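Local structure of PA1221 (Pseudomonas aeruginosa, 4DG8) at residues H102-I107 against I166-F171; K180-T185 against G310-T315; F207-P212 against T219-G224; L213-A218 against N425-D430. The protein belongs to the ANL superfamily of AMP-binding enzymes, also carries a phosphopantetheine attachment site, and holds adenosine monophosphate in a pocket of its AMP-binding enzyme region. All blocks are in the same frame, centred on the assembly; numbering follows the deposited sequence.

Interaction 1: H102-I107 against I166-F171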
# COMPACT_ATOMS: atom_id res chain seq x y z
N HIS A 102 20.11 -0.98 -2.94
CA HIS A 102 19.29 -2.14 -2.64
C HIS A 102 17.81 -1.75 -2.52
O HIS A 102 17.47 -0.56 -2.58
CB HIS A 102 19.82 -2.80 -1.36
CG HIS A 102 21.25 -3.23 -1.47
ND1 HIS A 102 21.79 -3.70 -2.64
CD2 HIS A 102 22.26 -3.22 -0.57
CE1 HIS A 102 23.07 -3.99 -2.46
NE2 HIS A 102 23.38 -3.70 -1.21
N HIS A 103 16.94 -2.74 -2.36
CA HIS A 103 15.51 -2.48 -2.25
C HIS A 103 14.93 -3.13 -1.00
O HIS A 103 15.40 -4.18 -0.57
CB HIS A 103 14.72 -2.92 -3.51
CG HIS A 103 15.08 -4.29 -4.03
ND1 HIS A 103 16.13 -4.50 -4.90
CD2 HIS A 103 14.48 -5.49 -3.87
CE1 HIS A 103 16.19 -5.78 -5.22
NE2 HIS A 103 15.20 -6.41 -4.61
N TYR A 104 13.90 -2.51 -0.44
CA TYR A 104 13.39 -2.96 0.84
C TYR A 104 12.12 -3.78 0.72
O TYR A 104 11.35 -3.66 -0.24
CB TYR A 104 13.21 -1.81 1.85
CG TYR A 104 12.26 -0.68 1.48
CD1 TYR A 104 10.87 -0.83 1.62
CD2 TYR A 104 12.75 0.56 1.05
CE1 TYR A 104 9.98 0.23 1.31
CE2 TYR A 104 11.87 1.63 0.75
CZ TYR A 104 10.49 1.46 0.88
OH TYR A 104 9.61 2.49 0.56
N LEU A 105 11.96 -4.66 1.69
CA LEU A 105 10.79 -5.52 1.80
C LEU A 105 10.33 -5.57 3.25
O LEU A 105 11.15 -5.84 4.14
CB LEU A 105 11.19 -6.93 1.37
CG LEU A 105 10.22 -8.05 1.68
CD1 LEU A 105 8.91 -7.88 0.91
CD2 LEU A 105 10.89 -9.39 1.36
N TYR A 106 9.04 -5.35 3.50
CA TYR A 106 8.55 -5.55 4.86
C TYR A 106 8.46 -7.03 5.24
O TYR A 106 7.92 -7.85 4.49
CB TYR A 106 7.21 -4.85 5.15
CG TYR A 106 6.99 -4.80 6.65
CD1 TYR A 106 7.90 -4.12 7.47
CD2 TYR A 106 5.92 -5.45 7.26
CE1 TYR A 106 7.76 -4.08 8.85
CE2 TYR A 106 5.75 -5.40 8.65
CZ TYR A 106 6.69 -4.72 9.44
OH TYR A 106 6.57 -4.66 10.80
N ILE A 107 8.96 -7.37 6.41
CA ILE A 107 8.82 -8.73 6.92
C ILE A 107 8.23 -8.66 8.32
O ILE A 107 8.80 -8.04 9.21
CB ILE A 107 10.18 -9.48 6.97
CG1 ILE A 107 10.75 -9.66 5.57
CG2 ILE A 107 10.01 -10.84 7.65
CD1 ILE A 107 9.95 -10.62 4.70
N ILE A 166 15.22 -0.78 -8.65
CA ILE A 166 14.15 -1.21 -7.74
C ILE A 166 14.36 -0.53 -6.39
O ILE A 166 15.48 -0.55 -5.85
CB ILE A 166 14.17 -2.76 -7.52
CG1 ILE A 166 14.21 -3.50 -8.86
CG2 ILE A 166 12.97 -3.21 -6.63
CD1 ILE A 166 13.05 -3.15 -9.78
N ALA A 167 13.34 0.17 -5.91
CA ALA A 167 13.28 0.67 -4.53
C ALA A 167 12.72 -0.33 -3.49
O ALA A 167 13.18 -0.42 -2.35
CB ALA A 167 12.51 2.00 -4.48
N TYR A 168 11.67 -1.04 -3.86
CA TYR A 168 11.07 -1.96 -2.89
C TYR A 168 10.25 -3.05 -3.53
O TYR A 168 9.88 -2.98 -4.71
CB TYR A 168 10.26 -1.21 -1.81
CG TYR A 168 9.04 -0.47 -2.30
CD1 TYR A 168 7.85 -1.15 -2.58
CD2 TYR A 168 9.04 0.91 -2.43
CE1 TYR A 168 6.72 -0.47 -3.02
CE2 TYR A 168 7.91 1.60 -2.86
CZ TYR A 168 6.76 0.91 -3.16
OH TYR A 168 5.64 1.62 -3.58
N ILE A 169 9.94 -4.07 -2.73
CA ILE A 169 9.01 -5.10 -3.13
C ILE A 169 7.79 -5.14 -2.20
O ILE A 169 7.94 -5.10 -0.98
CB ILE A 169 9.68 -6.48 -3.17
CG1 ILE A 169 10.74 -6.51 -4.27
CG2 ILE A 169 8.62 -7.60 -3.36
CD1 ILE A 169 11.58 -7.75 -4.31
N ASN A 170 6.60 -5.22 -2.78
CA ASN A 170 5.38 -5.47 -2.00
C ASN A 170 4.74 -6.74 -2.51
O ASN A 170 4.54 -6.90 -3.72
CB ASN A 170 4.37 -4.33 -2.12
CG ASN A 170 4.75 -3.11 -1.28
OD1 ASN A 170 5.89 -3.00 -0.80
ND2 ASN A 170 3.80 -2.20 -1.10
N PHE A 171 4.40 -7.65 -1.61
CA PHE A 171 3.79 -8.90 -2.06
C PHE A 171 2.29 -8.70 -2.24
O PHE A 171 1.64 -8.01 -1.44
CB PHE A 171 4.07 -10.03 -1.07
CG PHE A 171 5.37 -10.76 -1.32
CD1 PHE A 171 5.46 -11.71 -2.33
CD2 PHE A 171 6.50 -10.50 -0.55
CE1 PHE A 171 6.66 -12.39 -2.56
CE2 PHE A 171 7.69 -11.18 -0.78
CZ PHE A 171 7.77 -12.12 -1.79
O HOH W 1 17.65 -2.26 -5.80
O HOH W 2 7.11 -4.54 1.53
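The imidazole of His103 has the CG2 methyl of Ile166 over one face, a CH-pi contact 3.8 Å from CG2 to the ring centroid, and water 1 in its plane at the ND1 edge. That water donates to Ile166 O and so ties the ring to the backbone it packs on. Ile169 CD1 approaches the same ring obliquely, near CD2. The Tyr104 ring receives Tyr168 CB over one face, displaced toward the rim, with CB 3.4 Å from Tyr104 CE1. In both tyrosines CG sits between the backbone N and the carbonyl carbon (chi1 60° in Tyr104, 65° in Tyr168), and the two side chains run side by side in the same direction. Their planes are nearly parallel, 24° apart, yet slid so far that the rings barely overlap.

These contacts join neighbouring parallel strands, 103-106 and 166-172, in the middle of the seven-stranded mixed sheet of the AMP-binding domain. The pairing is carried by Tyr104 N to Ala167 O, 2.9 Å, and Ile169 N to Tyr104 O, also 2.9 Å. Ala167 and Tyr168 form a classic beta bulge opposite Cys184 on the next strand. On the side of the sheet where the tyrosines lie, Tyr104 OH bonds to Trp223 and Tyr168 OH to Thr219, both on helix 217-226. On the other side Leu105 CD1 meets Phe171 CD2 at 3.8 Å.

Interaction 2: K180-T185 against G310-T315. With AMP (adenosine monophosphate), chain B.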
# COMPACT_ATOMS: atom_id res chain seq x y z
N LYS A 180 2.52 -12.85 -5.04
CA LYS A 180 3.30 -12.32 -6.15
C LYS A 180 4.07 -11.06 -5.72
O LYS A 180 3.49 -10.13 -5.14
CB LYS A 180 2.39 -12.03 -7.35
CG LYS A 180 1.61 -13.26 -7.81
CD LYS A 180 2.54 -14.44 -8.12
CE LYS A 180 1.75 -15.66 -8.60
NZ LYS A 180 2.62 -16.80 -9.07
N ALA A 181 5.36 -11.03 -6.01
CA ALA A 181 6.20 -9.91 -5.58
C ALA A 181 6.22 -8.80 -6.62
O ALA A 181 6.71 -9.00 -7.73
CB ALA A 181 7.59 -10.39 -5.30
N ILE A 182 5.71 -7.62 -6.24
CA ILE A 182 5.72 -6.46 -7.13
C ILE A 182 6.93 -5.58 -6.89
O ILE A 182 7.09 -5.03 -5.81
CB ILE A 182 4.42 -5.64 -6.98
CG1 ILE A 182 3.22 -6.47 -7.43
CG2 ILE A 182 4.51 -4.31 -7.74
CD1 ILE A 182 1.84 -5.90 -6.98
N ALA A 183 7.81 -5.46 -7.88
CA ALA A 183 9.01 -4.63 -7.68
C ALA A 183 8.76 -3.24 -8.21
O ALA A 183 8.54 -3.04 -9.41
CB ALA A 183 10.26 -5.25 -8.32
N CYS A 184 8.78 -2.29 -7.30
CA CYS A 184 8.53 -0.89 -7.61
C CYS A 184 9.86 -0.13 -7.65
O CYS A 184 10.81 -0.47 -6.97
CB CYS A 184 7.56 -0.27 -6.62
SG CYS A 184 5.85 -0.93 -6.86
N THR A 185 9.88 0.92 -8.44
CA THR A 185 11.09 1.52 -8.94
C THR A 185 11.28 2.85 -8.19
O THR A 185 10.33 3.37 -7.63
CB THR A 185 10.84 1.72 -10.44
OG1 THR A 185 11.94 1.23 -11.22
CG2 THR A 185 10.48 3.13 -10.76
N GLY A 310 -5.59 3.40 -7.18
CA GLY A 310 -4.60 2.76 -8.02
C GLY A 310 -4.18 1.41 -7.50
O GLY A 310 -4.31 1.13 -6.30
N PRO A 311 -3.64 0.55 -8.39
CA PRO A 311 -3.11 -0.70 -7.84
C PRO A 311 -1.62 -0.60 -7.53
O PRO A 311 -0.95 0.34 -7.95
CB PRO A 311 -3.38 -1.70 -8.97
CG PRO A 311 -3.25 -0.86 -10.24
CD PRO A 311 -3.69 0.55 -9.86
N THR A 312 -1.09 -1.63 -6.89
CA THR A 312 0.31 -1.63 -6.45
C THR A 312 1.28 -1.69 -7.64
O THR A 312 2.37 -1.10 -7.60
CB THR A 312 0.55 -2.80 -5.45
OG1 THR A 312 -0.32 -2.65 -4.32
CG2 THR A 312 2.02 -2.86 -4.98
N GLU A 313 0.88 -2.39 -8.70
CA GLU A 313 1.65 -2.50 -9.94
C GLU A 313 1.93 -1.14 -10.61
O GLU A 313 2.79 -1.03 -11.51
CB GLU A 313 0.90 -3.40 -10.94
CG GLU A 313 0.83 -4.88 -10.57
CD GLU A 313 -0.27 -5.21 -9.55
OE1 GLU A 313 -0.87 -4.28 -8.94
OE2 GLU A 313 -0.54 -6.42 -9.37
N ASN A 314 1.11 -0.15 -10.29
CA ASN A 314 1.32 1.24 -10.70
C ASN A 314 1.80 2.18 -9.59
O ASN A 314 1.56 3.39 -9.63
CB ASN A 314 0.20 1.80 -11.60
CG ASN A 314 0.63 3.07 -12.38
OD1 ASN A 314 1.79 3.22 -12.79
ND2 ASN A 314 -0.32 3.98 -12.58
N THR A 315 2.32 1.59 -8.52
CA THR A 315 2.96 2.35 -7.45
C THR A 315 2.03 3.33 -6.71
O THR A 315 2.05 4.53 -7.00
CB THR A 315 4.25 3.08 -7.93
OG1 THR A 315 5.05 2.19 -8.72
CG2 THR A 315 5.09 3.59 -6.71
P AMP B . -3.78 -2.22 -3.72
O1P AMP B . -3.61 -3.14 -2.54
O2P AMP B . -3.47 -0.74 -3.54
O3P AMP B . -2.95 -2.80 -4.85
O5' AMP B . -5.25 -2.38 -4.31
C5' AMP B . -5.58 -1.81 -5.57
C4' AMP B . -7.03 -2.03 -5.90
O4' AMP B . -7.87 -1.48 -4.86
C3' AMP B . -7.52 -1.36 -7.17
O3' AMP B . -7.19 -2.08 -8.35
C2' AMP B . -9.02 -1.23 -6.93
O2' AMP B . -9.66 -2.48 -7.16
C1' AMP B . -9.06 -0.94 -5.42
N9 AMP B . -9.09 0.51 -5.14
C8 AMP B . -8.03 1.25 -4.75
N7 AMP B . -8.35 2.55 -4.56
C5 AMP B . -9.66 2.68 -4.85
C6 AMP B . -10.64 3.80 -4.86
N6 AMP B . -10.28 5.05 -4.53
N1 AMP B . -11.92 3.53 -5.21
C2 AMP B . -12.28 2.27 -5.54
N3 AMP B . -11.45 1.21 -5.55
C4 AMP B . -10.14 1.34 -5.22
O HOH W 3 7.37 1.49 -9.82
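Ile182 CD1 touches the carboxylate end of Glu313 and the methyl of Thr312, bringing strand 180-185 of the large mixed sheet against the loop between strands 304-309 and 319-322, whose residues Gly310, Pro311 and Thr312 line the AMP pocket of this ANL-family domain. Followed outward, Ile182 CB lies near Thr312 CG2; CG1 is anti to the carbonyl carbon (chi1 -65°), with CG2 facing the carbonyl O and CG2 of Thr312. At the end of the other branch, CD1 is 3.6 Å from Thr312 CG2 and 3.4 Å from Glu313 CD; the isoleucine and glutamate side chains cross at about a right angle. The methyl therefore lies against a buried carboxylate whose oxygens are engaged by Arg428, through a salt bridge to OE1, and by Tyr374, through a hydrogen bond to OE2.

Farther along the strand, Cys184 SG packs against both Thr312 O, at 3.6 Å, and Thr315 OG1, at 3.7 Å. Thr315 OG1 accepts from water 3, which in turn accepts from Thr185 N and so links the strand backbone to a loop side chain; a second partner of this hydroxyl is Gly369 O. Thr312 turns its methyl to Ile182 and its hydroxyl to the nucleotide: OG1 donates to O3P of AMP at 2.7 Å, while Thr312 N adds a weak bond of 3.0 Å to that same O3P.

Interaction 3: F207-P212 against T219-G224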
# COMPACT_ATOMS: atom_id res chain seq x y z
N PHE A 207 3.38 14.55 7.37
CA PHE A 207 2.56 13.39 7.05
C PHE A 207 2.45 12.47 8.23
O PHE A 207 3.44 12.13 8.85
CB PHE A 207 3.14 12.61 5.86
CG PHE A 207 2.54 12.99 4.56
CD1 PHE A 207 3.07 14.03 3.81
CD2 PHE A 207 1.40 12.34 4.10
CE1 PHE A 207 2.50 14.39 2.62
CE2 PHE A 207 0.83 12.70 2.89
CZ PHE A 207 1.37 13.72 2.16
N LEU A 208 1.21 12.08 8.54
CA LEU A 208 0.97 11.00 9.45
C LEU A 208 1.57 9.74 8.82
O LEU A 208 1.25 9.40 7.68
CB LEU A 208 -0.53 10.82 9.64
CG LEU A 208 -0.91 9.56 10.43
CD1 LEU A 208 -0.38 9.67 11.83
CD2 LEU A 208 -2.42 9.37 10.44
N VAL A 209 2.46 9.08 9.54
CA VAL A 209 2.97 7.79 9.12
C VAL A 209 2.33 6.72 9.99
O VAL A 209 2.62 6.60 11.18
CB VAL A 209 4.50 7.71 9.23
CG1 VAL A 209 5.00 6.25 8.98
CG2 VAL A 209 5.15 8.70 8.28
N ASN A 210 1.44 5.97 9.35
CA ASN A 210 0.54 5.03 10.00
C ASN A 210 0.47 3.64 9.30
O ASN A 210 0.50 2.60 9.95
CB ASN A 210 -0.83 5.69 10.21
CG ASN A 210 -1.84 4.73 10.81
OD1 ASN A 210 -1.68 4.26 11.94
ND2 ASN A 210 -2.88 4.41 10.05
N SER A 211 0.22 3.66 8.00
CA SER A 211 0.17 2.45 7.17
C SER A 211 1.45 1.62 7.25
O SER A 211 2.53 2.12 7.01
CB SER A 211 -0.09 2.82 5.70
OG SER A 211 -1.23 3.65 5.59
N PRO A 212 1.33 0.32 7.60
CA PRO A 212 2.54 -0.50 7.67
C PRO A 212 3.21 -0.63 6.31
O PRO A 212 2.54 -0.44 5.29
CB PRO A 212 2.02 -1.86 8.15
CG PRO A 212 0.77 -1.52 8.92
CD PRO A 212 0.15 -0.38 8.15
N THR A 219 4.32 4.33 1.01
CA THR A 219 5.19 5.06 0.09
C THR A 219 4.83 6.54 0.08
O THR A 219 5.72 7.42 0.06
CB THR A 219 5.06 4.52 -1.33
OG1 THR A 219 5.29 3.10 -1.31
CG2 THR A 219 6.05 5.20 -2.26
N LEU A 220 3.53 6.82 0.07
CA LEU A 220 3.08 8.21 0.11
C LEU A 220 3.36 8.84 1.49
O LEU A 220 3.85 9.97 1.58
CB LEU A 220 1.59 8.29 -0.19
CG LEU A 220 0.98 9.68 -0.00
CD1 LEU A 220 1.61 10.67 -0.99
CD2 LEU A 220 -0.52 9.61 -0.18
N GLU A 221 3.00 8.12 2.55
CA GLU A 221 3.16 8.71 3.88
C GLU A 221 4.60 9.11 4.20
O GLU A 221 4.86 10.17 4.77
CB GLU A 221 2.63 7.76 4.95
CG GLU A 221 1.13 7.53 4.83
CD GLU A 221 0.64 6.43 5.74
OE1 GLU A 221 1.42 5.94 6.59
OE2 GLU A 221 -0.55 6.06 5.61
N ILE A 222 5.53 8.25 3.83
CA ILE A 222 6.94 8.46 4.13
C ILE A 222 7.59 9.38 3.12
O ILE A 222 8.07 10.47 3.47
CB ILE A 222 7.67 7.13 4.23
CG1 ILE A 222 7.08 6.33 5.40
CG2 ILE A 222 9.19 7.35 4.39
CD1 ILE A 222 7.41 4.81 5.37
N TRP A 223 7.61 8.96 1.85
CA TRP A 223 8.35 9.72 0.86
C TRP A 223 7.65 11.02 0.46
O TRP A 223 8.29 11.97 0.04
CB TRP A 223 8.69 8.83 -0.35
CG TRP A 223 9.48 7.65 0.11
CD1 TRP A 223 9.06 6.35 0.16
CD2 TRP A 223 10.80 7.67 0.65
NE1 TRP A 223 10.05 5.55 0.69
CE2 TRP A 223 11.13 6.33 1.00
CE3 TRP A 223 11.74 8.68 0.88
CZ2 TRP A 223 12.38 5.98 1.55
CZ3 TRP A 223 12.99 8.33 1.43
CH2 TRP A 223 13.29 6.99 1.74
N GLY A 224 6.33 11.08 0.61
CA GLY A 224 5.65 12.34 0.38
C GLY A 224 6.19 13.45 1.28
O GLY A 224 6.33 14.60 0.86
O HOH W 4 -2.75 5.52 7.50
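Glu221 OE1 is gripped by two successive backbone amides, Asn210 N at 2.8 Å and Ser211 N at 2.9 Å. The Ser211 amide uses the syn lone pair of OE1, although its bond is bent, with an N-H...O angle of 131°. Asn210 N arrives from above the carboxylate plane, 42° out of it, with a nearly straight N-H...O angle of 170°. The other oxygen, OE2, accepts from Ser211 OG at 2.5 Å, again from above the plane, and from water 4, which itself accepts from Asn210 ND2. With both oxygens held, the carboxylate is fixed in rotation, and this many donors would be expected to favour its charged form. The Glu221 chain is extended beyond CG, and its CG passes 3.4 Å from Leu208 O on the way.

Strand 206-209 and helix 217-226 are the first two elements of a beta-alpha-beta unit completed by strand 231-234; here the glutamate from the helix ties down the loop that leaves the strand. Apart from the carboxylate, Phe207 and Val209 pack on the helix backbone and its side chains. Phe207 turns one ring face to the helix, with Leu220 O above its centre, and its CB comes 3.2 Å from Glu221 O. The Phe207 and Leu220 side chains cross at about a right angle, and Val209 CG1 packs on Ile222 CG1 at 4.1 Å, beside helix 88-99, which Ile222 also touches.

Interaction 4: L213-A218 against N425-D430. With AMP (adenosine monophosphate), chain B.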
# COMPACT_ATOMS: atom_id res chain seq x y z
N LEU A 213 4.50 -0.96 6.30
CA LEU A 213 5.27 -1.03 5.06
C LEU A 213 4.85 -2.14 4.08
O LEU A 213 5.37 -2.23 2.97
CB LEU A 213 6.76 -1.16 5.35
CG LEU A 213 7.47 0.04 5.94
CD1 LEU A 213 8.82 -0.42 6.53
CD2 LEU A 213 7.64 1.15 4.88
N SER A 214 3.93 -3.01 4.49
CA SER A 214 3.42 -4.03 3.58
C SER A 214 2.40 -3.41 2.62
O SER A 214 2.00 -4.03 1.63
CB SER A 214 2.81 -5.18 4.37
OG SER A 214 1.93 -4.68 5.36
N PHE A 215 1.99 -2.18 2.91
CA PHE A 215 1.12 -1.44 1.99
C PHE A 215 1.83 -0.28 1.31
O PHE A 215 2.54 0.50 1.97
CB PHE A 215 -0.09 -0.90 2.74
CG PHE A 215 -0.74 -1.90 3.64
CD1 PHE A 215 -1.72 -2.76 3.15
CD2 PHE A 215 -0.39 -1.98 4.97
CE1 PHE A 215 -2.33 -3.70 3.98
CE2 PHE A 215 -0.99 -2.91 5.81
CZ PHE A 215 -1.97 -3.77 5.31
N ASP A 216 1.56 -0.07 0.02
CA ASP A 216 2.23 1.03 -0.66
C ASP A 216 1.59 2.40 -0.36
O ASP A 216 2.04 3.41 -0.90
CB ASP A 216 2.42 0.81 -2.18
CG ASP A 216 1.11 0.81 -2.96
OD1 ASP A 216 1.16 0.65 -4.20
OD2 ASP A 216 0.04 0.98 -2.34
N ALA A 217 0.58 2.43 0.51
CA ALA A 217 0.14 3.71 1.06
C ALA A 217 1.30 4.34 1.83
O ALA A 217 1.48 5.57 1.86
CB ALA A 217 -1.10 3.53 1.99
N ALA A 218 2.10 3.47 2.45
CA ALA A 218 3.29 3.89 3.16
C ALA A 218 4.22 4.71 2.28
O ALA A 218 4.84 5.66 2.75
CB ALA A 218 4.04 2.67 3.74
N ASN A 425 -8.82 -5.58 4.76
CA ASN A 425 -7.93 -4.83 5.63
C ASN A 425 -6.63 -4.40 4.95
O ASN A 425 -5.53 -4.66 5.44
CB ASN A 425 -7.65 -5.61 6.91
CG ASN A 425 -8.91 -5.94 7.65
OD1 ASN A 425 -9.76 -5.07 7.86
ND2 ASN A 425 -9.08 -7.21 8.01
N GLY A 426 -6.78 -3.75 3.80
CA GLY A 426 -5.65 -3.19 3.09
C GLY A 426 -5.04 -4.10 2.03
O GLY A 426 -4.30 -3.63 1.18
N TYR A 427 -5.35 -5.39 2.09
CA TYR A 427 -4.80 -6.36 1.15
C TYR A 427 -5.80 -6.79 0.07
O TYR A 427 -6.97 -7.04 0.36
CB TYR A 427 -4.36 -7.63 1.89
CG TYR A 427 -3.26 -7.43 2.91
CD1 TYR A 427 -1.97 -7.13 2.50
CD2 TYR A 427 -3.51 -7.58 4.27
CE1 TYR A 427 -0.95 -6.97 3.43
CE2 TYR A 427 -2.50 -7.42 5.21
CZ TYR A 427 -1.22 -7.12 4.78
OH TYR A 427 -0.21 -6.95 5.69
N ARG A 428 -5.34 -6.89 -1.17
CA ARG A 428 -6.11 -7.61 -2.17
C ARG A 428 -6.07 -9.12 -1.88
O ARG A 428 -5.05 -9.68 -1.46
CB ARG A 428 -5.58 -7.34 -3.58
CG ARG A 428 -5.82 -5.93 -4.08
CD ARG A 428 -5.08 -5.70 -5.40
NE ARG A 428 -3.63 -5.78 -5.25
CZ ARG A 428 -2.76 -5.46 -6.22
NH1 ARG A 428 -3.20 -5.05 -7.40
NH2 ARG A 428 -1.45 -5.56 -5.99
N LEU A 429 -7.19 -9.79 -2.11
CA LEU A 429 -7.24 -11.21 -1.88
C LEU A 429 -8.05 -11.88 -2.96
O LEU A 429 -9.18 -11.43 -3.28
CB LEU A 429 -7.87 -11.50 -0.52
CG LEU A 429 -7.89 -12.98 -0.12
CD1 LEU A 429 -6.46 -13.52 -0.15
CD2 LEU A 429 -8.53 -13.15 1.23
N ASP A 430 -7.51 -12.97 -3.49
CA ASP A 430 -8.25 -13.76 -4.45
C ASP A 430 -9.04 -14.69 -3.56
O ASP A 430 -8.56 -15.71 -3.07
CB ASP A 430 -7.28 -14.57 -5.31
CG ASP A 430 -7.96 -15.31 -6.44
OD1 ASP A 430 -9.17 -15.61 -6.32
OD2 ASP A 430 -7.26 -15.62 -7.43
P AMP B . -3.78 -2.22 -3.72
O1P AMP B . -3.61 -3.14 -2.54
O2P AMP B . -3.47 -0.74 -3.54
O3P AMP B . -2.95 -2.80 -4.85
O5' AMP B . -5.25 -2.38 -4.31
C5' AMP B . -5.58 -1.81 -5.57
C4' AMP B . -7.03 -2.03 -5.90
O4' AMP B . -7.87 -1.48 -4.86
C3' AMP B . -7.52 -1.36 -7.17
O3' AMP B . -7.19 -2.08 -8.35
C2' AMP B . -9.02 -1.23 -6.93
O2' AMP B . -9.66 -2.48 -7.16
C1' AMP B . -9.06 -0.94 -5.42
N9 AMP B . -9.09 0.51 -5.14
C8 AMP B . -8.03 1.25 -4.75
N7 AMP B . -8.35 2.55 -4.56
C5 AMP B . -9.66 2.68 -4.85
C6 AMP B . -10.64 3.80 -4.86
N6 AMP B . -10.28 5.05 -4.53
N1 AMP B . -11.92 3.53 -5.21
C2 AMP B . -12.28 2.27 -5.54
N3 AMP B . -11.45 1.21 -5.55
C4 AMP B . -10.14 1.34 -5.22
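Phe215 and Tyr427 both set CG anti to the carbonyl carbon (chi1 -47° and -62°), and from there their rings meet across the contact, while Ser214 places OG between its backbone N and carbonyl carbon, facing the phenol end of Tyr427. Phe215 offers its CE1 and CZ atoms to one face of the tyrosine ring: CE1 lies over the centre, 3.5 Å above the plane, and CZ is 3.5 Å from Tyr427 CZ. The planes are inclined at 36°, so the pair is oblique. Ser214 OG donates to Tyr427 OH at 3.1 Å, which adds a polar link beside the aromatic one.

The backbone of the partner segment fits round the phenylalanine. Gly426 O lies at the ring edge, near its plane, 3.4 Å from Phe215 CD1, and Tyr427 N is also at the edge and in plane. Gly426 has a positive phi, a conformation suited to glycine, and with no side chain on it Phe215 CE1 packs directly against its backbone, 3.4 Å from Gly426 C.

Next along the strand, Arg428 belongs to the AMP pocket. Its guanidinium is spread beneath the phosphate, with O3P 3.0 Å above the plane over its centre, consistent with electrostatic attraction. Tyr427 also stacks with Trp482. In ANL enzymes such a hairpin belongs to the small C-terminal domain, so this is probably where it meets the large N-terminal one. The touching residues are partly exposed, and the contact joins the loop that leads into helix 217-226 to the hairpin of 421-424 and 427-430, whose second strand runs into helix 431-439.

From the N terminus, interaction 1 closes first, returning strand 166-172 to the side of strand 103-106 after 58 intervening residues. Interaction 2 then opens on the adjacent strand 180-185 and closes 124 residues later, at the loop 310-315. Interaction 3, a short closure between strand 206-209 and helix 217-226, falls entirely within that span. Interaction 4 opens between the two segments of interaction 3 and closes only at 425-430, so it crosses both interaction 2 and interaction 3. Helix 217-226 serves interactions 3 and 4 and touches interaction 1 from one side of its sheet; interactions 2 and 4 both touch AMP and are also joined directly by the Glu313-Arg428 salt bridge.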